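Local structure of transcriptional regulator, AsnC family (3I4P) at residues R6-I11 and T32-R37. The protein probably binds specific DNA sequences through a winged helix-turn-helix domain to regulate transcription, and carries calcium sites in its Lrp/AsnC-type ligand-binding domain. Numbering follows the deposited sequence.
Sequences RKILRI and TPCWRR
Arg-37 brings the one flat group among the residues that meet here, and Ile-8 stacks on neither face of that guanidinium: it packs instead on the aliphatic stem behind it. The methyl CD1 of Ile-8 sits 3.7 Å from CD of Arg-37 and 3.8 Å from its CB, the two side chains crossing at about a right angle. Because the arginine runs extended from CG to NE, its methylenes present an apolar flank to the isoleucine while the charged end is carried past it. Beyond it, NH1 forms salt bridges with OD1 of both Asp-5 and Asp-2, linking helix 31-43 to the N-terminal end of helix 3-12 and the residues just before it. In the winged helix-turn-helix domain, helix 31-43 follows helix 20-27 in the position of the recognition helix, and helix 3-12 packs behind it as the first helix of the three-helix core. The buried Cys-34 brings SG to 4.0 Å from the same Ile-8 CD1, an apolar touch made with the sulfur anti to the backbone N (chi1 -172°); this cysteine also packs on Ala-24 of helix 20-27. Ile-8 has its CG1 beside the backbone N and its chain stretched out (chi2 166°), which lets its terminal methyl reach residues 32-37 although CA of Ile-8 and CA of Cys-34 stand 8.0 Å apart. Ile-38 and Met-41, farther along helix 31-43, also pack against Ile-8.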
ATOM      1  N   ARG A   6      43.889  -8.764   6.146  1.00 33.90           N
ATOM      2  CA  ARG A   6      42.743  -8.117   6.758  1.00 33.89           C
ATOM      3  C   ARG A   6      43.120  -6.908   7.645  1.00 33.60           C
ATOM      4  O   ARG A   6      42.453  -5.846   7.554  1.00 32.31           O
ATOM      5  CB  ARG A   6      41.920  -9.122   7.546  1.00 33.51           C
ATOM      6  CG  ARG A   6      40.622  -8.532   8.099  1.00 35.19           C
ATOM      7  CD  ARG A   6      40.033  -9.425   9.153  1.00 38.98           C
ATOM      8  NE  ARG A   6      39.065 -10.336   8.596  1.00 41.25           N
ATOM      9  CZ  ARG A   6      38.800 -11.546   9.070  1.00 41.32           C
ATOM     10  NH1 ARG A   6      39.471 -12.046  10.107  1.00 41.76           N
ATOM     11  NH2 ARG A   6      37.873 -12.278   8.460  1.00 41.59           N
ATOM     12  N   LYS A   7      44.158  -7.067   8.487  1.00 32.98           N
ATOM     13  CA  LYS A   7      44.651  -5.962   9.326  1.00 33.51           C
ATOM     14  C   LYS A   7      45.090  -4.782   8.458  1.00 32.99           C
ATOM     15  O   LYS A   7      44.795  -3.648   8.782  1.00 32.89           O
ATOM     16  CB  LYS A   7      45.843  -6.383  10.182  1.00 34.41           C
ATOM     17  CG  LYS A   7      45.525  -7.244  11.400  1.00 36.56           C
ATOM     18  CD  LYS A   7      46.781  -7.972  11.893  1.00 40.06           C
ATOM     19  CE  LYS A   7      46.887  -8.048  13.418  1.00 42.32           C
ATOM     20  NZ  LYS A   7      47.926  -7.080  13.940  1.00 45.26           N
ATOM     21  N   ILE A   8      45.779  -5.066   7.352  1.00 32.82           N
ATOM     22  CA  ILE A   8      46.199  -4.026   6.393  1.00 33.14           C
ATOM     23  C   ILE A   8      44.990  -3.291   5.787  1.00 32.73           C
ATOM     24  O   ILE A   8      44.920  -2.076   5.836  1.00 32.79           O
ATOM     25  CB  ILE A   8      47.150  -4.599   5.267  1.00 33.42           C
ATOM     26  CG1 ILE A   8      48.487  -5.067   5.884  1.00 33.70           C
ATOM     27  CG2 ILE A   8      47.400  -3.538   4.158  1.00 29.13           C
ATOM     28  CD1 ILE A   8      49.368  -5.943   4.945  1.00 32.98           C
ATOM     29  N   LEU A   9      44.039  -4.056   5.264  1.00 32.79           N
ATOM     30  CA  LEU A   9      42.811  -3.516   4.663  1.00 32.82           C
ATOM     31  C   LEU A   9      41.948  -2.721   5.633  1.00 33.22           C
ATOM     32  O   LEU A   9      41.311  -1.722   5.249  1.00 33.29           O
ATOM     33  CB  LEU A   9      41.971  -4.631   4.029  1.00 31.85           C
ATOM     34  CG  LEU A   9      42.602  -5.337   2.825  1.00 30.81           C
ATOM     35  CD1 LEU A   9      41.741  -6.529   2.375  1.00 31.10           C
ATOM     36  CD2 LEU A   9      42.907  -4.358   1.686  1.00 27.00           C
ATOM     37  N   ARG A  10      41.920  -3.143   6.886  1.00 33.68           N
ATOM     38  CA  ARG A  10      41.108  -2.442   7.884  1.00 34.31           C
ATOM     39  C   ARG A  10      41.585  -0.997   8.093  1.00 33.99           C
ATOM     40  O   ARG A  10      40.770  -0.074   8.296  1.00 34.09           O
ATOM     41  CB  ARG A  10      41.139  -3.226   9.175  1.00 34.43           C
ATOM     42  CG  ARG A  10      40.389  -2.638  10.352  1.00 36.64           C
ATOM     43  CD  ARG A  10      40.214  -3.809  11.423  1.00 38.46           C
ATOM     44  NE  ARG A  10      39.128  -4.725  11.015  1.00 39.59           N
ATOM     45  CZ  ARG A  10      39.121  -6.055  11.116  1.00 42.22           C
ATOM     46  NH1 ARG A  10      40.171  -6.725  11.629  1.00 45.84           N
ATOM     47  NH2 ARG A  10      38.037  -6.737  10.715  1.00 40.04           N
ATOM     48  N   ILE A  11      42.905  -0.809   8.031  1.00 33.37           N
ATOM     49  CA  ILE A  11      43.483   0.513   8.145  1.00 32.89           C
ATOM     50  C   ILE A  11      43.318   1.259   6.803  1.00 32.66           C
ATOM     51  O   ILE A  11      42.912   2.416   6.797  1.00 31.51           O
ATOM     52  CB  ILE A  11      44.954   0.468   8.569  1.00 32.83           C
ATOM     53  CG1 ILE A  11      45.071  -0.222   9.946  1.00 32.64           C
ATOM     54  CG2 ILE A  11      45.556   1.897   8.579  1.00 31.10           C
ATOM     55  CD1 ILE A  11      46.472  -0.614  10.355  1.00 29.79           C
ATOM     56  N   THR A  32      58.933  -4.091   3.854  1.00 15.27           N
ATOM     57  CA  THR A  32      58.875  -4.730   2.536  1.00 15.26           C
ATOM     58  C   THR A  32      57.731  -5.734   2.422  1.00 15.54           C
ATOM     59  O   THR A  32      56.959  -5.639   1.489  1.00 15.80           O
ATOM     60  CB  THR A  32      60.219  -5.361   2.136  1.00 15.26           C
ATOM     61  OG1 THR A  32      61.204  -4.333   2.135  1.00 15.49           O
ATOM     62  CG2 THR A  32      60.150  -6.018   0.743  1.00 14.52           C
ATOM     63  N   PRO A  33      57.622  -6.702   3.367  1.00 15.84           N
ATOM     64  CA  PRO A  33      56.490  -7.647   3.336  1.00 15.34           C
ATOM     65  C   PRO A  33      55.121  -6.967   3.378  1.00 15.39           C
ATOM     66  O   PRO A  33      54.167  -7.464   2.778  1.00 14.84           O
ATOM     67  CB  PRO A  33      56.698  -8.508   4.591  1.00 15.43           C
ATOM     68  CG  PRO A  33      58.106  -8.370   4.924  1.00 15.95           C
ATOM     69  CD  PRO A  33      58.607  -7.062   4.405  1.00 15.33           C
ATOM     70  N   CYS A  34      55.027  -5.845   4.077  1.00 15.37           N
ATOM     71  CA  CYS A  34      53.794  -5.082   4.095  1.00 15.38           C
ATOM     72  C   CYS A  34      53.508  -4.488   2.705  1.00 15.33           C
ATOM     73  O   CYS A  34      52.423  -4.658   2.157  1.00 15.29           O
ATOM     74  CB  CYS A  34      53.847  -3.978   5.140  1.00 15.33           C
ATOM     75  SG  CYS A  34      52.240  -3.180   5.330  1.00 16.18           S
ATOM     76  N   TRP A  35      54.488  -3.812   2.145  1.00 14.93           N
ATOM     77  CA  TRP A  35      54.382  -3.285   0.813  1.00 15.43           C
ATOM     78  C   TRP A  35      53.999  -4.368  -0.212  1.00 15.07           C
ATOM     79  O   TRP A  35      53.076  -4.187  -1.022  1.00 15.46           O
ATOM     80  CB  TRP A  35      55.705  -2.607   0.438  1.00 15.75           C
ATOM     81  CG  TRP A  35      55.710  -2.039  -0.921  1.00 17.13           C
ATOM     82  CD1 TRP A  35      55.233  -0.815  -1.308  1.00 17.72           C
ATOM     83  CD2 TRP A  35      56.204  -2.671  -2.093  1.00 20.09           C
ATOM     84  NE1 TRP A  35      55.399  -0.653  -2.657  1.00 18.33           N
ATOM     85  CE2 TRP A  35      55.998  -1.777  -3.166  1.00 21.31           C
ATOM     86  CE3 TRP A  35      56.818  -3.906  -2.343  1.00 22.64           C
ATOM     87  CZ2 TRP A  35      56.387  -2.082  -4.480  1.00 22.97           C
ATOM     88  CZ3 TRP A  35      57.205  -4.214  -3.648  1.00 23.74           C
ATOM     89  CH2 TRP A  35      56.985  -3.303  -4.700  1.00 23.96           C
ATOM     90  N   ARG A  36      54.703  -5.487  -0.175  1.00 14.85           N
ATOM     91  CA  ARG A  36      54.446  -6.590  -1.106  1.00 14.80           C
ATOM     92  C   ARG A  36      53.009  -7.141  -1.001  1.00 14.40           C
ATOM     93  O   ARG A  36      52.443  -7.542  -2.001  1.00 14.85           O
ATOM     94  CB  ARG A  36      55.492  -7.708  -0.930  1.00 14.62           C
ATOM     95  CG  ARG A  36      56.864  -7.370  -1.533  1.00 14.64           C
ATOM     96  CD  ARG A  36      57.960  -8.404  -1.199  1.00 16.12           C
ATOM     97  NE  ARG A  36      57.621  -9.782  -1.571  1.00 15.82           N
ATOM     98  N   ARG A  37      52.429  -7.133   0.198  1.00 13.77           N
ATOM     99  CA  ARG A  37      51.056  -7.587   0.418  1.00 13.39           C
ATOM    100  C   ARG A  37      50.046  -6.630  -0.207  1.00 13.69           C
ATOM    101  O   ARG A  37      49.035  -7.057  -0.800  1.00 13.13           O
ATOM    102  CB  ARG A  37      50.771  -7.712   1.915  1.00 13.06           C
ATOM    103  CG  ARG A  37      51.321  -9.004   2.529  1.00 12.87           C
ATOM    104  CD  ARG A  37      51.256  -8.960   4.036  1.00 11.88           C
ATOM    105  NE  ARG A  37      51.563 -10.248   4.649  1.00 10.46           N
ATOM    106  CZ  ARG A  37      50.721 -11.271   4.755  1.00 10.63           C
ATOM    107  NH1 ARG A  37      49.489 -11.202   4.267  1.00  8.42           N
ATOM    108  NH2 ARG A  37      51.125 -12.391   5.350  1.00 10.24           N
TER